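Local coordinates for AP endonuclease, family protein 2 (Mycobacterium smegmatis, PDB 5TNV) that binds magnesium in a xylose isomerase-like TIM barrel and may act as an endonuclease, at residues A[138-143]-A[188-193]; A[167-172]-A[207-212]; A[175-180]-A[211-216]; A[218-223]-A[242-247]. One frame throughout, in Å; residues are numbered along the deposited sequence.

All four contacts lie in one sector of the TIM barrel, built by strands 137-141, 189-193 and 218-221 and the helices around them. Contact 1 pairs two parallel barrel strands, and contact 4 packs the next strand, 218-221, against the end of helix 237-244 and the turn after it; Leu192 O and Asn221 N, 2.8 Å apart, probably join them by a hydrogen bond. Contacts 2 and 3 are two places where helices 169-185 and 203-213 meet, their centres about 9 Å apart, and both use Asp212. Leu192 CD1 packs 3.8 Å from Phe209 CE1, tying the strands to that helix layer. Glu193 of contact 1 and Asp223 of contact 4 bind the magnesium ion together with His252.

Contact 1. Residues A[138-143]-A[188-193]; sequences VNTGFM and IQLSLE
Asn139 and Glu193 meet on the face of the sheet that carries the metal site. Asn139 ND2 donates to Glu193 OE1 at 3.0 Å, meeting it on the anti side of the carboxylate and 24° out of its plane, while the amide and carboxylate planes stand 43° apart. Glu193 reaches this position with CG anti to the backbone N (chi1 -177°) and the chain extended beyond it. Its other oxygen, OE2, binds the magnesium ion alongside Asp223 and His252, so Asn139 is a second-shell residue that probably helps fix the carboxylate's rotation. The Asn139 amide is itself held from its other end, as OD1 accepts from Asn221 ND2. Met143, its chain bent at chi2, brings CE to 3.3 Å from Glu193 OE1. On the face bearing Val138 and Thr140 the contacts are apolar: Thr140 CG2 lies beside Leu192 CD2 at 3.8 Å, and Val138 CG2 meets Ile188 CD1 at 4.0 Å. Between the faces, four backbone hydrogen bonds in parallel register join the strands, among them Thr140 N to Ser191 O at 2.9 Å. Past their end, a water links Phe142 N to Glu193 O. Helix 169-185 covers Leu190 and Leu192, helix 116-133 packs on Val138 and Ile188, and strand 218-221 continues the sheet beyond strand 189-193.

Contact 2. Residues A[167-172]-A[207-212]; sequences ALRDLA and VAFIKD
Arg169 reaches from the first turn of its helix across Phe209 to Asp212. With CG anti to the backbone N (chi1 -173°) and the chain extended as far as NE, the arm runs past the phenylalanine in the opposite direction to that side chain. Beyond CB, CG comes to 4.2 Å from Phe209 CE2. NE then passes Phe209 CD2 at 3.9 Å, and the guanidinium stands almost perpendicular to the ring, the planes 84° apart. CZ lies 3.4 Å from Asp212 OD2. At the tip, NH2 lies 3.6 Å from Phe209 CA and donates to Asp212 OD2 at 2.8 Å. NH1 donates to the same oxygen at 3.1 Å, with a more bent bond. This salt bridge is therefore an end-on grip on one atom: OD2 lies near the guanidinium plane, and the two nitrogens approach it on its anti side from opposite faces of the carboxylate, whose plane is turned 88° from theirs. Further along helix 169-185, Ala172 CB touches the edge of the Phe209 ring at CZ, 4.2 Å away. The contact bridges helices 169-185 and 203-213 outside the barrel; Phe209 reaches inward to Leu192 of strand 189-193, and Tyr199, in the loop between that strand and helix 203-213, packs against Arg169 and Phe209.

Contact 3. Residues A[175-180]-A[211-216]; sequences RVRELG and KDVDHD
The guanidinium of Arg177 turns its edge to the Asp212 and Val213 carbonyls, while the ring of His215 has Gly180 CA over one face, in the outer helix layer of the TIM barrel. NE donates to Val213 O at 3.0 Å, with the acceptor near the guanidinium plane; NH2 reaches Asp212 O, which is tilted from that plane, at 2.7 Å through a more bent bond, at 136°. The arginine thus grips two successive carbonyls at the C-terminal end of helix 203-213, where its positive charge probably complements the helix dipole. An extended chain from CG to NE carries the group there. Asp214, with positive phi, takes the backbone out of the helix and leads to His215, whose CB is directed at helix 169-185. His215 NE2 is hydrogen-bonded to Asp181 OD1 and ND1 to Ala217 N, which holds the imidazole in place. Nearer the sheet, Val176 and Val213 cross at about a right angle, CG1 to CG1 at 3.8 Å, and Val176 also reaches Leu190 and Leu192 of strand 189-193. The glycine allows the ring a close approach: Gly180 CA makes a CH-pi contact 4.0 Å from the His215 centroid, 23° off the ring normal, and His215 CE1 lies 3.3 Å from Gly180 C.

Contact 4. Residues A[218-223]-A[242-247]; sequences VGLNPD and AKVLPY
Pro222 and Val244 form the tight part of this contact, Pro222 CB lying 3.6 Å from Val244 CG2. That methyl sits between the backbone N and the carbonyl carbon of Val244, while CG1 is anti to the carbonyl carbon (chi1 -65°). CG1 and CB of Val244 both face Leu220 CD1, with CB at 4.0 Å. The leucine and valine side chains cross at about a right angle, whereas Leu220 and Tyr247 run side by side in the same direction, Leu220 CD1 touching Tyr247 CB at 3.9 Å. One backbone hydrogen bond secures this apolar patch: Leu220 N donates to Tyr247 O at 2.9 Å, nearly straight at 174°. Gly219 CA lies 3.5 Å from the same oxygen. Leu245 makes a looser but still buried contact, meeting the proline ring through CD2 alone, 4.1 Å from Pro222 CG. The solvent side is that of the partly exposed Tyr247, which leads its ring away from strand 218-221, its OH making a weak hydrogen bond to Lys211 NZ. Pro222 is the centre of an inverse gamma turn that follows the strand and leads into Asp223, a magnesium ligand also salt-bridged to Lys254. Strand 189-193 lies beside strand 218-221 in the barrel sheet, and helix 203-213 packs on both Leu220 and Tyr247.

Contact 1. Residues A[138-143]-A[188-193]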
loop_
_atom_site.group_PDB
_atom_site.type_symbol
_atom_site.label_atom_id
_atom_site.label_comp_id
_atom_site.label_asym_id
_atom_site.label_seq_id
_atom_site.Cartn_x
_atom_site.Cartn_y
_atom_site.Cartn_z
ATOM N N VAL A 138 4.170 19.522 24.756
ATOM C CA VAL A 138 5.080 20.200 23.843
ATOM C C VAL A 138 6.212 19.197 23.571
ATOM O O VAL A 138 6.777 18.632 24.532
ATOM C CB VAL A 138 5.603 21.525 24.396
ATOM C CG1 VAL A 138 6.738 22.114 23.549
ATOM C CG2 VAL A 138 4.433 22.498 24.541
ATOM N N ASN A 139 6.529 18.973 22.308
ATOM C CA ASN A 139 7.514 17.999 21.876
ATOM C C ASN A 139 8.712 18.717 21.258
ATOM O O ASN A 139 8.563 19.621 20.442
ATOM C CB ASN A 139 6.848 17.066 20.848
ATOM C CG ASN A 139 7.763 16.148 20.100
ATOM O OD1 ASN A 139 7.980 15.007 20.516
ATOM N ND2 ASN A 139 8.322 16.623 18.999
ATOM N N THR A 140 9.909 18.258 21.660
ATOM C CA THR A 140 11.158 18.737 21.106
ATOM C C THR A 140 12.035 17.552 20.732
ATOM O O THR A 140 11.942 16.484 21.343
ATOM C CB THR A 140 11.831 19.686 22.126
ATOM O OG1 THR A 140 12.905 20.384 21.523
ATOM C CG2 THR A 140 12.356 18.958 23.347
ATOM N N GLY A 141 12.896 17.739 19.751
ATOM C CA GLY A 141 13.876 16.743 19.416
ATOM C C GLY A 141 15.190 17.391 19.021
ATOM O O GLY A 141 15.334 18.609 19.046
ATOM N N PHE A 142 16.131 16.542 18.644
ATOM C CA PHE A 142 17.503 16.999 18.396
ATOM C C PHE A 142 17.877 16.976 16.934
ATOM O O PHE A 142 19.009 17.321 16.556
ATOM C CB PHE A 142 18.460 16.195 19.274
ATOM C CG PHE A 142 18.193 16.394 20.758
ATOM C CD1 PHE A 142 18.433 17.637 21.354
ATOM C CD2 PHE A 142 17.668 15.388 21.557
ATOM C CE1 PHE A 142 18.138 17.855 22.688
ATOM C CE2 PHE A 142 17.416 15.623 22.905
ATOM C CZ PHE A 142 17.657 16.837 23.460
ATOM N N MET A 143 16.925 16.604 16.059
ATOM C CA MET A 143 17.126 16.788 14.625
ATOM C C MET A 143 17.399 18.274 14.347
ATOM O O MET A 143 16.927 19.178 15.047
ATOM C CB MET A 143 15.937 16.282 13.801
ATOM C CG MET A 143 14.593 16.855 14.183
ATOM S SD MET A 143 13.783 15.834 15.462
ATOM C CE MET A 143 12.400 16.872 15.880
ATOM N N ILE A 188 1.307 20.335 32.093
ATOM C CA ILE A 188 1.500 19.575 30.874
ATOM C C ILE A 188 2.827 18.849 30.968
ATOM O O ILE A 188 3.495 18.854 32.004
ATOM C CB ILE A 188 1.396 20.503 29.638
ATOM C CG1 ILE A 188 2.534 21.494 29.511
ATOM C CG2 ILE A 188 0.055 21.185 29.579
ATOM C CD1 ILE A 188 2.713 22.064 28.116
ATOM N N GLN A 189 3.244 18.192 29.879
ATOM C CA GLN A 189 4.546 17.539 29.847
ATOM C C GLN A 189 5.309 17.891 28.584
ATOM O O GLN A 189 4.709 18.277 27.550
ATOM C CB GLN A 189 4.431 16.025 29.979
ATOM C CG GLN A 189 3.819 15.576 31.282
ATOM C CD GLN A 189 3.857 14.059 31.462
ATOM O OE1 GLN A 189 4.626 13.357 30.861
ATOM N NE2 GLN A 189 3.027 13.585 32.355
ATOM N N LEU A 190 6.632 17.740 28.676
ATOM C CA LEU A 190 7.556 17.784 27.547
ATOM C C LEU A 190 7.791 16.367 27.018
ATOM O O LEU A 190 7.938 15.452 27.844
ATOM C CB LEU A 190 8.873 18.395 28.002
ATOM C CG LEU A 190 9.885 18.709 26.883
ATOM C CD1 LEU A 190 9.436 19.942 26.130
ATOM C CD2 LEU A 190 11.254 18.869 27.500
ATOM N N SER A 191 7.855 16.212 25.717
ATOM C CA SER A 191 8.219 14.942 25.113
ATOM C C SER A 191 9.469 15.141 24.243
ATOM O O SER A 191 9.651 16.199 23.650
ATOM C CB SER A 191 7.083 14.355 24.292
ATOM O OG SER A 191 7.314 12.978 24.032
ATOM N N LEU A 192 10.293 14.089 24.202
ATOM C CA LEU A 192 11.539 14.057 23.464
ATOM C C LEU A 192 11.465 13.077 22.311
ATOM O O LEU A 192 11.314 11.876 22.496
ATOM C CB LEU A 192 12.702 13.628 24.376
ATOM C CG LEU A 192 12.823 14.367 25.720
ATOM C CD1 LEU A 192 13.983 13.782 26.507
ATOM C CD2 LEU A 192 12.985 15.873 25.490
ATOM N N GLU A 193 11.526 13.626 21.089
ATOM C CA GLU A 193 11.303 12.844 19.874
ATOM C C GLU A 193 12.544 12.063 19.462
ATOM O O GLU A 193 13.571 12.643 19.065
ATOM C CB GLU A 193 10.845 13.793 18.750
ATOM C CG GLU A 193 10.525 13.091 17.467
ATOM C CD GLU A 193 10.003 14.059 16.399
ATOM O OE1 GLU A 193 9.661 15.206 16.731
ATOM O OE2 GLU A 193 9.904 13.621 15.209
HETATM O O HOH W 1 16.080 13.689 18.669
#

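Contact 2. Residues A[167-172]-A[207-212]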
loop_
_atom_site.group_PDB
_atom_site.type_symbol
_atom_site.label_atom_id
_atom_site.label_comp_id
_atom_site.label_asym_id
_atom_site.label_seq_id
_atom_site.Cartn_x
_atom_site.Cartn_y
_atom_site.Cartn_z
ATOM N N ALA A 167 29.856 16.777 23.082
ATOM C CA ALA A 167 30.205 17.770 24.109
ATOM C C ALA A 167 28.999 18.563 24.550
ATOM O O ALA A 167 29.186 19.316 25.499
ATOM C CB ALA A 167 31.318 18.629 23.542
ATOM N N LEU A 168 27.855 18.436 23.896
ATOM C CA LEU A 168 26.659 19.253 24.215
ATOM C C LEU A 168 25.586 18.424 24.877
ATOM O O LEU A 168 24.520 18.884 25.138
ATOM C CB LEU A 168 26.163 19.984 22.984
ATOM C CG LEU A 168 27.063 21.054 22.366
ATOM C CD1 LEU A 168 26.441 21.630 21.092
ATOM C CD2 LEU A 168 27.385 22.172 23.377
ATOM N N ARG A 169 25.884 17.153 25.208
ATOM C CA ARG A 169 24.843 16.334 25.826
ATOM C C ARG A 169 24.406 16.850 27.185
ATOM O O ARG A 169 23.234 16.865 27.538
ATOM C CB ARG A 169 25.289 14.868 25.918
ATOM C CG ARG A 169 24.249 13.889 26.385
ATOM C CD ARG A 169 24.729 12.443 26.458
ATOM N NE ARG A 169 23.724 11.498 26.912
ATOM C CZ ARG A 169 23.370 11.181 28.162
ATOM N NH1 ARG A 169 23.960 11.769 29.198
ATOM N NH2 ARG A 169 22.406 10.303 28.374
ATOM N N ASP A 170 25.392 17.278 28.007
ATOM C CA ASP A 170 25.061 17.812 29.318
ATOM C C ASP A 170 24.204 19.088 29.198
ATOM O O ASP A 170 23.238 19.259 29.957
ATOM C CB ASP A 170 26.291 18.154 30.184
ATOM C CG ASP A 170 26.803 16.908 30.874
ATOM O OD1 ASP A 170 26.089 15.891 31.084
ATOM O OD2 ASP A 170 28.023 17.057 31.161
ATOM N N LEU A 171 24.521 19.941 28.233
ATOM C CA LEU A 171 23.717 21.149 28.008
ATOM C C LEU A 171 22.289 20.795 27.594
ATOM O O LEU A 171 21.287 21.391 28.007
ATOM C CB LEU A 171 24.392 22.038 26.969
ATOM C CG LEU A 171 23.701 23.387 26.752
ATOM C CD1 LEU A 171 23.653 24.187 28.013
ATOM C CD2 LEU A 171 24.401 24.125 25.632
ATOM N N ALA A 172 22.172 19.786 26.726
ATOM C CA ALA A 172 20.878 19.277 26.310
ATOM C C ALA A 172 20.060 18.809 27.495
ATOM O O ALA A 172 18.889 19.168 27.603
ATOM C CB ALA A 172 21.011 18.162 25.284
ATOM N N VAL A 207 16.533 5.484 26.308
ATOM C CA VAL A 207 16.270 5.118 27.691
ATOM C C VAL A 207 17.279 5.711 28.657
ATOM O O VAL A 207 16.946 6.262 29.722
ATOM C CB VAL A 207 16.175 3.556 27.852
ATOM C CG1 VAL A 207 16.056 3.140 29.318
ATOM C CG2 VAL A 207 14.980 2.978 27.085
ATOM N N ALA A 208 18.552 5.661 28.295
ATOM C CA ALA A 208 19.593 6.199 29.164
ATOM C C ALA A 208 19.420 7.720 29.302
ATOM O O ALA A 208 19.650 8.286 30.386
ATOM C CB ALA A 208 20.967 5.867 28.681
ATOM N N PHE A 209 19.003 8.362 28.208
ATOM C CA PHE A 209 18.832 9.822 28.227
ATOM C C PHE A 209 17.670 10.194 29.139
ATOM O O PHE A 209 17.794 11.102 29.989
ATOM C CB PHE A 209 18.649 10.355 26.832
ATOM C CG PHE A 209 18.730 11.866 26.699
ATOM C CD1 PHE A 209 17.638 12.704 26.863
ATOM C CD2 PHE A 209 19.954 12.456 26.375
ATOM C CE1 PHE A 209 17.769 14.070 26.728
ATOM C CE2 PHE A 209 20.086 13.834 26.224
ATOM C CZ PHE A 209 18.985 14.626 26.411
ATOM N N ILE A 210 16.524 9.524 29.008
ATOM C CA ILE A 210 15.374 9.890 29.827
ATOM C C ILE A 210 15.661 9.582 31.301
ATOM O O ILE A 210 15.268 10.320 32.201
ATOM C CB ILE A 210 14.063 9.265 29.309
ATOM C CG1 ILE A 210 12.852 9.975 29.909
ATOM C CG2 ILE A 210 13.995 7.789 29.552
ATOM C CD1 ILE A 210 12.684 11.398 29.435
ATOM N N LYS A 211 16.420 8.521 31.569
ATOM C CA LYS A 211 16.818 8.237 32.950
ATOM C C LYS A 211 17.751 9.310 33.490
ATOM O O LYS A 211 17.616 9.770 34.627
ATOM C CB LYS A 211 17.523 6.845 32.993
ATOM C CG LYS A 211 16.488 5.687 32.869
ATOM C CD LYS A 211 17.070 4.325 33.158
ATOM C CE LYS A 211 16.022 3.238 32.981
ATOM N NZ LYS A 211 15.242 2.861 34.203
ATOM N N ASP A 212 18.696 9.766 32.688
ATOM C CA ASP A 212 19.599 10.829 33.109
ATOM C C ASP A 212 18.853 12.142 33.337
ATOM O O ASP A 212 19.190 12.872 34.283
ATOM C CB ASP A 212 20.731 11.042 32.098
ATOM C CG ASP A 212 21.766 9.965 32.138
ATOM O OD1 ASP A 212 21.923 9.240 33.145
ATOM O OD2 ASP A 212 22.545 9.861 31.156
#

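Contact 3. Residues A[175-180]-A[211-216]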
loop_
_atom_site.group_PDB
_atom_site.type_symbol
_atom_site.label_atom_id
_atom_site.label_comp_id
_atom_site.label_asym_id
_atom_site.label_seq_id
_atom_site.Cartn_x
_atom_site.Cartn_y
_atom_site.Cartn_z
ATOM N N ARG A 175 18.901 21.813 29.563
ATOM C CA ARG A 175 17.809 22.574 28.919
ATOM C C ARG A 175 16.499 21.794 28.879
ATOM O O ARG A 175 15.417 22.354 29.046
ATOM C CB ARG A 175 18.249 23.073 27.560
ATOM C CG ARG A 175 19.296 24.177 27.704
ATOM C CD ARG A 175 19.773 24.696 26.351
ATOM N NE ARG A 175 20.682 25.808 26.557
ATOM C CZ ARG A 175 21.378 26.436 25.620
ATOM N NH1 ARG A 175 21.269 26.119 24.344
ATOM N NH2 ARG A 175 22.226 27.438 25.899
ATOM N N VAL A 176 16.562 20.481 28.700
ATOM C CA VAL A 176 15.379 19.622 28.825
ATOM C C VAL A 176 14.767 19.759 30.201
ATOM O O VAL A 176 13.551 19.889 30.318
ATOM C CB VAL A 176 15.734 18.149 28.472
ATOM C CG1 VAL A 176 14.625 17.241 28.936
ATOM C CG2 VAL A 176 15.936 18.044 26.947
ATOM N N ARG A 177 15.596 19.681 31.250
ATOM C CA ARG A 177 15.056 19.821 32.590
ATOM C C ARG A 177 14.401 21.158 32.838
ATOM O O ARG A 177 13.370 21.274 33.484
ATOM C CB ARG A 177 16.140 19.580 33.645
ATOM C CG ARG A 177 16.649 18.146 33.734
ATOM C CD ARG A 177 17.930 18.099 34.582
ATOM N NE ARG A 177 18.405 16.796 34.837
ATOM C CZ ARG A 177 19.567 16.507 35.376
ATOM N NH1 ARG A 177 20.419 17.459 35.692
ATOM N NH2 ARG A 177 19.826 15.209 35.545
ATOM N N GLU A 178 15.021 22.207 32.322
ATOM C CA GLU A 178 14.464 23.557 32.441
ATOM C C GLU A 178 13.087 23.625 31.804
ATOM O O GLU A 178 12.116 24.185 32.351
ATOM C CB GLU A 178 15.421 24.558 31.777
ATOM C CG GLU A 178 15.046 25.986 31.797
ATOM C CD GLU A 178 16.022 26.864 31.002
ATOM O OE1 GLU A 178 17.266 26.554 30.990
ATOM O OE2 GLU A 178 15.358 27.768 30.449
ATOM N N LEU A 179 12.951 23.057 30.589
ATOM C CA LEU A 179 11.642 22.984 29.956
ATOM C C LEU A 179 10.673 22.127 30.725
ATOM O O LEU A 179 9.493 22.489 30.879
ATOM C CB LEU A 179 11.783 22.508 28.491
ATOM C CG LEU A 179 12.502 23.495 27.558
ATOM C CD1 LEU A 179 12.773 22.792 26.206
ATOM C CD2 LEU A 179 11.701 24.762 27.355
ATOM N N GLY A 180 11.146 20.993 31.237
ATOM C CA GLY A 180 10.275 20.155 32.037
ATOM C C GLY A 180 9.731 20.850 33.287
ATOM O O GLY A 180 8.555 20.651 33.645
ATOM N N LYS A 211 16.420 8.521 31.569
ATOM C CA LYS A 211 16.818 8.237 32.950
ATOM C C LYS A 211 17.751 9.310 33.490
ATOM O O LYS A 211 17.616 9.770 34.627
ATOM C CB LYS A 211 17.523 6.845 32.993
ATOM C CG LYS A 211 16.488 5.687 32.869
ATOM C CD LYS A 211 17.070 4.325 33.158
ATOM C CE LYS A 211 16.022 3.238 32.981
ATOM N NZ LYS A 211 15.242 2.861 34.203
ATOM N N ASP A 212 18.696 9.766 32.688
ATOM C CA ASP A 212 19.599 10.829 33.109
ATOM C C ASP A 212 18.853 12.142 33.337
ATOM O O ASP A 212 19.190 12.872 34.283
ATOM C CB ASP A 212 20.731 11.042 32.098
ATOM C CG ASP A 212 21.766 9.965 32.138
ATOM O OD1 ASP A 212 21.923 9.240 33.145
ATOM O OD2 ASP A 212 22.545 9.861 31.156
ATOM N N VAL A 213 17.884 12.470 32.502
ATOM C CA VAL A 213 17.087 13.677 32.689
ATOM C C VAL A 213 16.375 13.620 34.039
ATOM O O VAL A 213 16.323 14.625 34.728
ATOM C CB VAL A 213 16.094 13.812 31.539
ATOM C CG1 VAL A 213 14.986 14.811 31.845
ATOM C CG2 VAL A 213 16.807 14.180 30.244
ATOM N N ASP A 214 15.797 12.482 34.431
ATOM C CA ASP A 214 15.236 12.249 35.766
ATOM C C ASP A 214 14.200 13.311 36.115
ATOM O O ASP A 214 14.294 14.015 37.143
ATOM C CB ASP A 214 16.343 12.220 36.826
ATOM C CG ASP A 214 15.837 11.681 38.141
ATOM O OD1 ASP A 214 14.838 10.931 38.146
ATOM O OD2 ASP A 214 16.429 12.004 39.194
ATOM N N HIS A 215 13.217 13.471 35.272
ATOM C CA HIS A 215 12.208 14.538 35.455
ATOM C C HIS A 215 10.832 13.965 35.197
ATOM O O HIS A 215 10.561 13.441 34.090
ATOM C CB HIS A 215 12.547 15.705 34.503
ATOM C CG HIS A 215 11.813 16.949 34.902
ATOM N ND1 HIS A 215 10.429 17.070 34.869
ATOM C CD2 HIS A 215 12.308 18.131 35.370
ATOM C CE1 HIS A 215 10.185 18.312 35.305
ATOM N NE2 HIS A 215 11.279 18.956 35.612
ATOM N N ASP A 216 9.925 14.114 36.164
ATOM C CA ASP A 216 8.603 13.521 36.056
ATOM C C ASP A 216 7.642 14.255 35.126
ATOM O O ASP A 216 6.505 13.773 34.956
ATOM C CB ASP A 216 7.956 13.337 37.420
ATOM C CG ASP A 216 7.602 14.578 38.166
ATOM O OD1 ASP A 216 7.743 15.701 37.657
ATOM O OD2 ASP A 216 7.185 14.400 39.339
#

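Contact 4. Residues A[218-223]-A[242-247]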
loop_
_atom_site.group_PDB
_atom_site.type_symbol
_atom_site.label_atom_id
_atom_site.label_comp_id
_atom_site.label_asym_id
_atom_site.label_seq_id
_atom_site.Cartn_x
_atom_site.Cartn_y
_atom_site.Cartn_z
ATOM N N VAL A 218 8.882 14.986 31.935
ATOM C CA VAL A 218 9.511 14.739 30.632
ATOM C C VAL A 218 9.355 13.262 30.300
ATOM O O VAL A 218 9.448 12.397 31.189
ATOM C CB VAL A 218 10.993 15.143 30.642
ATOM C CG1 VAL A 218 11.581 14.963 29.237
ATOM C CG2 VAL A 218 11.178 16.599 31.105
ATOM N N GLY A 219 9.097 12.950 29.049
ATOM C CA GLY A 219 8.993 11.552 28.597
ATOM C C GLY A 219 9.479 11.471 27.155
ATOM O O GLY A 219 9.822 12.473 26.532
ATOM N N LEU A 220 9.533 10.232 26.677
ATOM C CA LEU A 220 9.916 9.967 25.290
ATOM C C LEU A 220 8.714 10.046 24.352
ATOM O O LEU A 220 7.579 9.744 24.717
ATOM C CB LEU A 220 10.572 8.583 25.150
ATOM C CG LEU A 220 11.878 8.378 25.878
ATOM C CD1 LEU A 220 12.329 6.922 25.680
ATOM C CD2 LEU A 220 12.928 9.360 25.373
ATOM N N ASN A 221 9.038 10.339 23.095
ATOM C CA ASN A 221 8.134 10.220 21.950
ATOM C C ASN A 221 8.797 9.178 21.038
ATOM O O ASN A 221 9.776 9.504 20.333
ATOM C CB ASN A 221 7.959 11.564 21.264
ATOM C CG ASN A 221 7.343 11.446 19.894
ATOM O OD1 ASN A 221 6.857 10.384 19.489
ATOM N ND2 ASN A 221 7.349 12.554 19.159
ATOM N N PRO A 222 8.332 7.941 21.052
ATOM C CA PRO A 222 8.972 6.840 20.362
ATOM C C PRO A 222 8.570 6.819 18.880
ATOM O O PRO A 222 7.830 5.937 18.426
ATOM C CB PRO A 222 8.497 5.613 21.133
ATOM C CG PRO A 222 7.098 5.971 21.517
ATOM C CD PRO A 222 7.167 7.449 21.841
ATOM N N ASP A 223 9.090 7.797 18.119
ATOM C CA ASP A 223 8.771 7.932 16.683
ATOM C C ASP A 223 9.654 6.950 15.923
ATOM O O ASP A 223 10.562 7.347 15.184
ATOM C CB ASP A 223 8.974 9.360 16.250
ATOM C CG ASP A 223 8.488 9.662 14.849
ATOM O OD1 ASP A 223 7.985 8.751 14.136
ATOM O OD2 ASP A 223 8.612 10.852 14.444
ATOM N N ALA A 242 9.078 -2.226 22.878
ATOM C CA ALA A 242 8.999 -2.707 24.242
ATOM C C ALA A 242 9.967 -1.979 25.184
ATOM O O ALA A 242 9.665 -1.759 26.361
ATOM C CB ALA A 242 9.270 -4.242 24.282
ATOM N N LYS A 243 11.111 -1.589 24.685
ATOM C CA LYS A 243 12.071 -0.904 25.519
ATOM C C LYS A 243 11.611 0.508 25.862
ATOM O O LYS A 243 11.869 0.951 26.972
ATOM C CB LYS A 243 13.426 -0.843 24.807
ATOM C CG LYS A 243 14.268 -2.066 24.823
ATOM C CD LYS A 243 15.605 -1.785 24.145
ATOM C CE LYS A 243 16.334 -3.089 24.291
ATOM N NZ LYS A 243 17.687 -2.889 23.751
ATOM N N VAL A 244 11.102 1.228 24.879
ATOM C CA VAL A 244 10.867 2.660 25.069
ATOM C C VAL A 244 9.446 3.018 25.491
ATOM O O VAL A 244 9.245 4.086 26.110
ATOM C CB VAL A 244 11.303 3.500 23.843
ATOM C CG1 VAL A 244 12.815 3.400 23.650
ATOM C CG2 VAL A 244 10.550 3.094 22.588
ATOM N N LEU A 245 8.440 2.191 25.198
ATOM C CA LEU A 245 7.066 2.529 25.583
ATOM C C LEU A 245 6.889 2.788 27.070
ATOM O O LEU A 245 6.079 3.686 27.395
ATOM C CB LEU A 245 6.090 1.487 25.055
ATOM C CG LEU A 245 5.770 1.636 23.567
ATOM C CD1 LEU A 245 5.030 0.400 23.083
ATOM C CD2 LEU A 245 4.970 2.898 23.276
ATOM N N PRO A 246 7.546 2.082 27.998
ATOM C CA PRO A 246 7.373 2.393 29.434
ATOM C C PRO A 246 7.717 3.831 29.795
ATOM O O PRO A 246 7.297 4.274 30.852
ATOM C CB PRO A 246 8.326 1.413 30.129
ATOM C CG PRO A 246 8.353 0.233 29.192
ATOM C CD PRO A 246 8.401 0.898 27.819
ATOM N N TYR A 247 8.501 4.531 28.991
ATOM C CA TYR A 247 8.967 5.873 29.266
ATOM C C TYR A 247 8.274 6.931 28.407
ATOM O O TYR A 247 8.685 8.091 28.432
ATOM C CB TYR A 247 10.483 5.962 29.031
ATOM C CG TYR A 247 11.270 4.980 29.843
ATOM C CD1 TYR A 247 11.637 5.300 31.128
ATOM C CD2 TYR A 247 11.639 3.738 29.334
ATOM C CE1 TYR A 247 12.361 4.414 31.898
ATOM C CE2 TYR A 247 12.337 2.830 30.100
ATOM C CZ TYR A 247 12.692 3.190 31.375
ATOM O OH TYR A 247 13.438 2.273 32.161
#